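Local coordinates for xylose isomerase-like TIM barrel domain-containing protein (Sinorhizobium meliloti, PDB 3JU2) that is of unknown function but binds zinc in a TIM barrel resembling that of xylose isomerase, and may be an isomerase- or epimerase-like enzyme, at residues T218-M223 against E249-D254; L140-L145 against P171-A176; P147-D152 against D178-W183. All coordinates share one frame; numbering follows the deposited sequence. Where two conformers were deposited one is given.

Interaction 1: T218-M223 against E249-D254. With ZN (zinc ion), chain D.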
# COMPACT_ATOMS: atom_id res chain seq x y z
N THR A 218 -11.50 -3.39 7.93
CA THR A 218 -12.43 -2.86 8.92
C THR A 218 -11.78 -2.47 10.26
O THR A 218 -12.37 -2.65 11.32
CB THR A 218 -13.56 -3.89 9.20
OG1 THR A 218 -12.97 -5.11 9.67
CG2 THR A 218 -14.41 -4.14 7.94
N ASP A 219 -10.57 -1.92 10.20
CA ASP A 219 -9.91 -1.40 11.41
C ASP A 219 -9.35 0.01 11.17
O ASP A 219 -8.24 0.34 11.61
CB ASP A 219 -8.82 -2.36 11.91
CG ASP A 219 -8.35 -2.03 13.33
OD1 ASP A 219 -9.18 -1.53 14.13
OD2 ASP A 219 -7.14 -2.24 13.64
N ARG A 220 -10.11 0.81 10.44
CA ARG A 220 -9.86 2.24 10.36
C ARG A 220 -9.99 2.86 11.75
O ARG A 220 -10.82 2.43 12.56
CB ARG A 220 -10.85 2.90 9.40
CG ARG A 220 -10.67 2.46 7.96
CD ARG A 220 -11.36 3.48 7.10
NE ARG A 220 -11.38 3.12 5.70
CZ ARG A 220 -11.67 3.97 4.72
NH1 ARG A 220 -12.00 5.23 5.00
NH2 ARG A 220 -11.66 3.55 3.46
N GLY A 221 -9.14 3.84 12.03
CA GLY A 221 -9.22 4.59 13.29
C GLY A 221 -10.10 5.82 13.28
O GLY A 221 -10.38 6.42 12.22
N MET A 222 -10.55 6.20 14.47
CA MET A 222 -11.10 7.52 14.71
C MET A 222 -9.94 8.51 14.64
O MET A 222 -8.84 8.22 15.08
CB MET A 222 -11.76 7.58 16.10
CG MET A 222 -12.43 8.94 16.47
SD MET A 222 -13.78 9.61 15.58
CE MET A 222 -15.07 8.40 16.01
N MET A 223 -10.22 9.68 14.07
CA MET A 223 -9.24 10.77 13.98
C MET A 223 -8.56 11.03 15.32
O MET A 223 -9.23 11.21 16.34
CB MET A 223 -9.94 12.03 13.46
CG MET A 223 -10.58 11.90 12.07
SD MET A 223 -12.24 11.18 11.90
CE MET A 223 -13.17 12.26 13.05
N GLU A 249 -15.15 8.87 7.38
CA GLU A 249 -15.39 7.50 6.90
C GLU A 249 -14.55 6.47 7.66
O GLU A 249 -13.33 6.31 7.43
CB GLU A 249 -15.15 7.41 5.39
CG GLU A 249 -15.56 6.05 4.78
CD GLU A 249 -15.27 5.99 3.30
OE1 GLU A 249 -14.21 6.51 2.90
OE2 GLU A 249 -16.09 5.44 2.53
N ILE A 250 -15.19 5.80 8.61
CA ILE A 250 -14.51 4.86 9.50
C ILE A 250 -15.16 3.48 9.32
O ILE A 250 -16.37 3.37 9.46
CB ILE A 250 -14.64 5.30 10.98
CG1 ILE A 250 -13.88 6.62 11.23
CG2 ILE A 250 -14.09 4.22 11.91
CD1 ILE A 250 -14.20 7.25 12.55
N PHE A 251 -14.38 2.45 8.98
CA PHE A 251 -14.88 1.07 9.04
C PHE A 251 -14.19 0.47 10.23
O PHE A 251 -12.95 0.30 10.22
CB PHE A 251 -14.56 0.24 7.79
CG PHE A 251 -14.89 0.91 6.47
CD1 PHE A 251 -16.00 1.73 6.32
CD2 PHE A 251 -14.11 0.65 5.35
CE1 PHE A 251 -16.29 2.34 5.08
CE2 PHE A 251 -14.40 1.24 4.11
CZ PHE A 251 -15.50 2.09 3.98
N SER A 252 -14.95 0.20 11.29
CA SER A 252 -14.36 -0.30 12.54
C SER A 252 -15.22 -1.44 13.14
O SER A 252 -16.07 -1.20 14.00
CB SER A 252 -14.22 0.84 13.55
OG SER A 252 -13.69 0.38 14.78
N ALA A 253 -14.97 -2.66 12.69
CA ALA A 253 -15.80 -3.83 13.08
C ALA A 253 -15.81 -4.12 14.59
O ALA A 253 -16.84 -4.53 15.14
CB ALA A 253 -15.37 -5.05 12.31
N ASP A 254 -14.66 -3.89 15.24
CA ASP A 254 -14.40 -4.29 16.63
C ASP A 254 -14.38 -3.13 17.61
O ASP A 254 -14.12 -3.31 18.80
CB ASP A 254 -13.09 -5.07 16.73
CG ASP A 254 -13.22 -6.51 16.23
OD1 ASP A 254 -14.11 -7.24 16.71
OD2 ASP A 254 -12.42 -6.91 15.35
ZN ZN D . -12.93 7.30 1.47
O HOH W 1 -12.05 -3.10 14.26
O HOH W 2 -12.01 -5.70 12.26
O HOH W 3 -11.04 0.51 14.48
O HOH W 4 -12.91 4.53 0.98
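Arg220 lies alongside Phe251, both side chains pointing the same way, and reaches on to Glu249, a ligand of the zinc ion. With CG beside the backbone N (chi1 -65°) and the chain extended from CG to NE, the guanidinium passes over one face of the Phe251 ring. CZ of Arg220 sits 4.3 Å from the centroid of the Phe251 ring, a cation-pi contact in which the two planes are tilted 42° apart rather than stacked flat. From there Arg220 NH1 donates to Glu249 O at 3.0 Å, from above the carbonyl plane, and makes a weak, longer salt-bridge bond to Glu249 OE1 at 3.3 Å, the same oxygen that binds the zinc. Water 4 joins Arg220 NH2 to that oxygen as well. Ile250, on the chain between these two partners, turns its CD1 to Met222 CE, 3.7 Å away, in a small apolar patch.

The backbones meet in a single bridge between Asp219 and Ser252, in the loops that follow the last two strands of the TIM barrel. Arg220 N donates to Phe251 O (2.9 Å), and Ala253 N to Thr218 O (2.9 Å). Water 3 ties Arg220 O to Asp219 OD1 and Ser252 OG, while Ser252 OG also bonds Trp256 N. Lys214 holds the other carboxylate oxygen of Asp219.

With an alanine here in place of Arg220, the Phe251 ring would probably lose its cation-pi partner and the metal-bound carboxylate of Glu249 its cationic neighbour. A positive group set against a metal-bound carboxylate, also bonded to the zinc ligand Asp178, would be expected to offset part of the negative charge gathered round the zinc and to help fix the direction of the Glu249 side chain.

Interaction 2: L140-L145 against P171-A176. With ZN (zinc ion), chain D.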
# COMPACT_ATOMS: atom_id res chain seq x y z
N LEU A 140 -17.50 13.17 -11.25
CA LEU A 140 -17.08 11.82 -10.92
C LEU A 140 -15.81 11.91 -10.11
O LEU A 140 -14.83 12.45 -10.58
CB LEU A 140 -16.82 11.02 -12.20
CG LEU A 140 -18.03 10.66 -13.07
CD1 LEU A 140 -17.58 9.82 -14.27
CD2 LEU A 140 -19.16 9.96 -12.30
N ALA A 141 -15.84 11.41 -8.87
CA ALA A 141 -14.66 11.46 -8.01
C ALA A 141 -13.98 10.10 -7.96
O ALA A 141 -14.51 9.15 -7.37
CB ALA A 141 -15.01 11.97 -6.59
N ILE A 142 -12.84 10.00 -8.63
CA ILE A 142 -12.00 8.80 -8.52
C ILE A 142 -11.40 8.80 -7.13
O ILE A 142 -10.72 9.74 -6.73
CB ILE A 142 -10.85 8.80 -9.57
CG1 ILE A 142 -11.44 8.82 -10.99
CG2 ILE A 142 -9.90 7.60 -9.35
CD1 ILE A 142 -10.38 9.02 -12.05
N GLU A 143 -11.66 7.73 -6.37
CA GLU A 143 -11.06 7.64 -5.06
C GLU A 143 -9.90 6.65 -5.15
O GLU A 143 -10.15 5.44 -5.25
CB GLU A 143 -12.08 7.20 -4.01
CG GLU A 143 -11.45 6.94 -2.65
CD GLU A 143 -12.48 6.62 -1.57
OE1 GLU A 143 -13.57 6.09 -1.88
OE2 GLU A 143 -12.17 6.87 -0.41
N PRO A 144 -8.64 7.17 -5.16
CA PRO A 144 -7.56 6.21 -5.12
C PRO A 144 -7.62 5.41 -3.82
O PRO A 144 -7.87 5.99 -2.75
CB PRO A 144 -6.31 7.08 -5.16
CG PRO A 144 -6.73 8.43 -4.73
CD PRO A 144 -8.14 8.56 -5.16
N LEU A 145 -7.47 4.09 -3.93
CA LEU A 145 -7.51 3.21 -2.75
C LEU A 145 -6.13 2.78 -2.34
O LEU A 145 -5.21 2.66 -3.17
CB LEU A 145 -8.40 1.99 -2.99
CG LEU A 145 -9.76 2.02 -2.29
CD1 LEU A 145 -10.67 3.13 -2.77
CD2 LEU A 145 -10.47 0.65 -2.42
N PRO A 171 -12.56 17.61 -18.30
CA PRO A 171 -13.56 18.14 -17.36
C PRO A 171 -14.60 17.12 -16.88
O PRO A 171 -15.03 16.24 -17.65
CB PRO A 171 -14.26 19.24 -18.18
CG PRO A 171 -13.28 19.59 -19.27
CD PRO A 171 -12.64 18.28 -19.61
N GLY A 172 -15.00 17.25 -15.62
CA GLY A 172 -16.09 16.43 -15.09
C GLY A 172 -15.64 15.22 -14.28
O GLY A 172 -16.48 14.49 -13.77
N VAL A 173 -14.32 15.01 -14.21
CA VAL A 173 -13.76 13.96 -13.38
C VAL A 173 -12.67 14.54 -12.48
O VAL A 173 -11.78 15.27 -12.93
CB VAL A 173 -13.30 12.70 -14.22
CG1 VAL A 173 -12.17 13.03 -15.19
CG2 VAL A 173 -12.93 11.53 -13.31
N GLY A 174 -12.79 14.26 -11.18
CA GLY A 174 -11.81 14.71 -10.22
C GLY A 174 -11.50 13.57 -9.25
O GLY A 174 -11.72 12.39 -9.57
N VAL A 175 -10.95 13.94 -8.10
CA VAL A 175 -10.48 13.00 -7.08
C VAL A 175 -11.18 13.20 -5.71
O VAL A 175 -11.47 14.34 -5.30
CB VAL A 175 -8.93 13.00 -6.93
CG1 VAL A 175 -8.24 12.56 -8.27
CG2 VAL A 175 -8.41 14.37 -6.46
N ALA A 176 -11.48 12.07 -5.05
CA ALA A 176 -11.82 12.05 -3.63
C ALA A 176 -10.54 11.65 -2.90
O ALA A 176 -10.00 10.57 -3.14
CB ALA A 176 -12.93 11.02 -3.35
ZN ZN D . -12.93 7.30 1.47
O HOH W 5 -8.27 8.59 -1.77
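Ala176 packs its CB between Ala141 CB and Glu143 CB, at 4.0 Å from each, on the face of the sheet that looks into the barrel. Beside it the Glu143 side chain, with CG anti to the backbone N (chi1 174°) and extended from there on, carries OE2 to the zinc ion at 2.1 Å. Its CG passes Ala176 O on the way, and the Pro144 ring sets CD 3.4 Å from the same carbonyl. Water 5 donates to both Ala176 O and Pro144 O, bridging the two segments just past their last backbone bond.

The backbones that carry these groups are the parallel strands 140-142 and 173-178 of the TIM barrel, joined through helix 159-169 as a beta-alpha-beta unit. Four backbone hydrogen bonds link them: Leu140 N to Gly172 O, Gly174 N to Leu140 O, Ile142 N to Gly174 O and Ala176 N to Ile142 O. Gly172 adopts a positive phi (99°) that a side chain would strain. CA-H...O contacts fill in between, as from Val175 CA to Ile142 O at 3.3 Å.

On the other face, Leu140, Ile142, Val173 and Val175 point outward. In the conformer of Val173 given, Ile142 CD1 meets Val173 CG2 at 3.8 Å, the two side chains meeting at a slant. Helices 115-136 and 159-169 cover this layer, Ile142 touching both.

The chemistry is thus divided between the faces: outward, branched aliphatic groups seal the strands to their helices; inward, two alanine methyls leave a short, slim lining past which Glu143 extends. Glu143 is tied by its backbone to Leu103 of the preceding strand, while on the other side Ile142 O, just before it, holds Ala176 N; this probably helps to steady the carboxylate at the metal.

Interaction 3: P147-D152 against D178-W183; sequences PMYAAD and DVYHVW. With ZN (zinc ion), chain D.
Tyr149 and His181 meet rim to rim, neither ring over the face of the other, although their planes stand almost perpendicular at 86°. The contact joins two connections at the C-terminal mouth of the TIM barrel: the 3-10 turn 147-149, after strand 140-142, and the short helix 179-182, directly after strand 173-178. His181 CE1 approaches Tyr149 CE2 to 3.7 Å, which lies at the edge of the imidazole. Over the tyrosine, its neighbour Met148 places CG above the ring centre, covering one face.

The Tyr149 hydroxyl points at the rim of Tyr180, OH lying 3.7 Å from CE2 near the plane of that ring; its hydrogen bond goes instead to Met216 O. Met148 CE touches the same Tyr180 CE2 at 4.1 Å, so a methyl and a hydroxyl share one ring carbon. No hydrogen bond crosses the contact, and the fit rests on packing alone. Across the dimer, Pro147 packs on Pro147 of the second subunit, placing this turn at the subunit interface.

Asp178 begins the helix as its N-cap and serves the metal at once. With CG anti to the backbone N (chi1 -173°), OD2 binds the zinc ion at 2.0 Å, while OD1 accepts the capping bond from Tyr180 N at 3.0 Å, met from above the carboxylate plane.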
# COMPACT_ATOMS: atom_id res chain seq x y z
N PRO A 147 -2.88 0.87 -1.69
CA PRO A 147 -2.21 -0.23 -2.42
C PRO A 147 -2.58 -1.66 -1.94
O PRO A 147 -2.60 -2.55 -2.75
CB PRO A 147 -0.74 0.05 -2.17
CG PRO A 147 -0.71 1.53 -2.22
CD PRO A 147 -1.95 1.98 -1.44
N MET A 148 -2.89 -1.85 -0.66
CA MET A 148 -3.29 -3.20 -0.21
C MET A 148 -4.58 -3.72 -0.85
O MET A 148 -4.85 -4.94 -0.83
CB MET A 148 -3.31 -3.31 1.34
CG MET A 148 -4.44 -2.63 2.10
SD MET A 148 -4.07 -2.65 3.93
CE MET A 148 -5.12 -1.27 4.36
N TYR A 149 -5.36 -2.82 -1.43
CA TYR A 149 -6.63 -3.16 -2.07
C TYR A 149 -6.56 -3.41 -3.59
O TYR A 149 -7.61 -3.57 -4.23
CB TYR A 149 -7.67 -2.08 -1.80
CG TYR A 149 -7.91 -1.82 -0.33
CD1 TYR A 149 -8.24 -2.87 0.56
CD2 TYR A 149 -7.84 -0.53 0.17
CE1 TYR A 149 -8.48 -2.60 1.91
CE2 TYR A 149 -8.07 -0.25 1.50
CZ TYR A 149 -8.39 -1.27 2.38
OH TYR A 149 -8.60 -0.91 3.70
N ALA A 150 -5.36 -3.40 -4.13
CA ALA A 150 -5.12 -3.37 -5.59
C ALA A 150 -5.68 -4.59 -6.34
O ALA A 150 -6.29 -4.44 -7.40
CB ALA A 150 -3.63 -3.19 -5.89
N ALA A 151 -5.49 -5.78 -5.76
CA ALA A 151 -5.86 -7.05 -6.43
C ALA A 151 -7.37 -7.28 -6.53
O ALA A 151 -7.85 -7.83 -7.52
CB ALA A 151 -5.19 -8.24 -5.70
N ASP A 152 -8.12 -6.88 -5.50
CA ASP A 152 -9.51 -7.31 -5.38
C ASP A 152 -10.57 -6.25 -5.09
O ASP A 152 -11.76 -6.58 -5.00
CB ASP A 152 -9.62 -8.47 -4.36
CG ASP A 152 -8.98 -8.16 -3.01
OD1 ASP A 152 -8.40 -7.06 -2.82
OD2 ASP A 152 -9.07 -9.03 -2.12
N ASP A 178 -8.97 10.45 0.24
CA ASP A 178 -9.18 9.80 1.56
C ASP A 178 -7.84 9.58 2.22
O ASP A 178 -6.97 8.85 1.70
CB ASP A 178 -9.93 8.47 1.37
CG ASP A 178 -10.37 7.79 2.72
OD1 ASP A 178 -9.76 7.96 3.79
OD2 ASP A 178 -11.39 7.07 2.69
N VAL A 179 -7.65 10.17 3.40
CA VAL A 179 -6.38 10.06 4.12
C VAL A 179 -5.93 8.60 4.37
O VAL A 179 -4.73 8.33 4.38
CB VAL A 179 -6.37 10.88 5.45
CG1 VAL A 179 -6.66 12.37 5.17
CG2 VAL A 179 -7.37 10.29 6.52
N TYR A 180 -6.89 7.68 4.53
CA TYR A 180 -6.57 6.27 4.79
C TYR A 180 -5.82 5.69 3.59
O TYR A 180 -4.87 4.93 3.75
CB TYR A 180 -7.83 5.45 5.04
CG TYR A 180 -7.55 4.18 5.82
CD1 TYR A 180 -7.25 4.25 7.18
CD2 TYR A 180 -7.59 2.92 5.20
CE1 TYR A 180 -6.97 3.09 7.91
CE2 TYR A 180 -7.34 1.74 5.93
CZ TYR A 180 -7.04 1.84 7.29
OH TYR A 180 -6.78 0.71 8.02
N HIS A 181 -6.26 6.08 2.40
CA HIS A 181 -5.71 5.57 1.16
C HIS A 181 -4.39 6.20 0.71
O HIS A 181 -3.61 5.55 0.02
CB HIS A 181 -6.78 5.67 0.09
CG HIS A 181 -8.03 4.90 0.41
ND1 HIS A 181 -7.99 3.65 1.00
CD2 HIS A 181 -9.33 5.19 0.20
CE1 HIS A 181 -9.23 3.21 1.16
NE2 HIS A 181 -10.06 4.13 0.68
N VAL A 182 -4.13 7.45 1.11
CA VAL A 182 -3.03 8.25 0.51
C VAL A 182 -1.98 8.77 1.48
O VAL A 182 -0.93 9.24 1.03
CB VAL A 182 -3.58 9.46 -0.29
CG1 VAL A 182 -4.60 9.04 -1.33
CG2 VAL A 182 -4.19 10.51 0.67
N TRP A 183 -2.25 8.71 2.79
CA TRP A 183 -1.36 9.35 3.79
C TRP A 183 0.12 8.96 3.66
O TRP A 183 0.99 9.77 3.93
CB TRP A 183 -1.85 9.10 5.25
CG TRP A 183 -1.52 7.71 5.72
CD1 TRP A 183 -2.24 6.56 5.49
CD2 TRP A 183 -0.35 7.32 6.42
NE1 TRP A 183 -1.58 5.48 6.03
CE2 TRP A 183 -0.41 5.92 6.60
CE3 TRP A 183 0.75 8.02 6.93
CZ2 TRP A 183 0.59 5.21 7.25
CZ3 TRP A 183 1.74 7.32 7.59
CH2 TRP A 183 1.66 5.92 7.74
ZN ZN D . -12.93 7.30 1.47

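How the interactions relate
All three interactions converge on one zinc ion: interaction 1 gives it Glu249, interaction 2 Glu143 and interaction 3 Asp178, with His205 completing the site. Glu249 OE1 comes to 2.9 Å from Asp178 OD2, and Glu143 OE2 to 3.2 Å from Asp178 OD2, like charges that the metal draws together. Arg220 NH1 of interaction 1 answers with a salt bridge to Asp178 OD2 at 3.0 Å, and Arg220 CG touches Tyr180 CZ at 3.7 Å. His181 of interaction 3 packs against interaction 2, its CB 3.1 Å from Pro144 O. The centres of interactions 1 and 2 lie about 23 Å apart, yet their ligands meet, because they stand at the C-terminal ends of four successive strands.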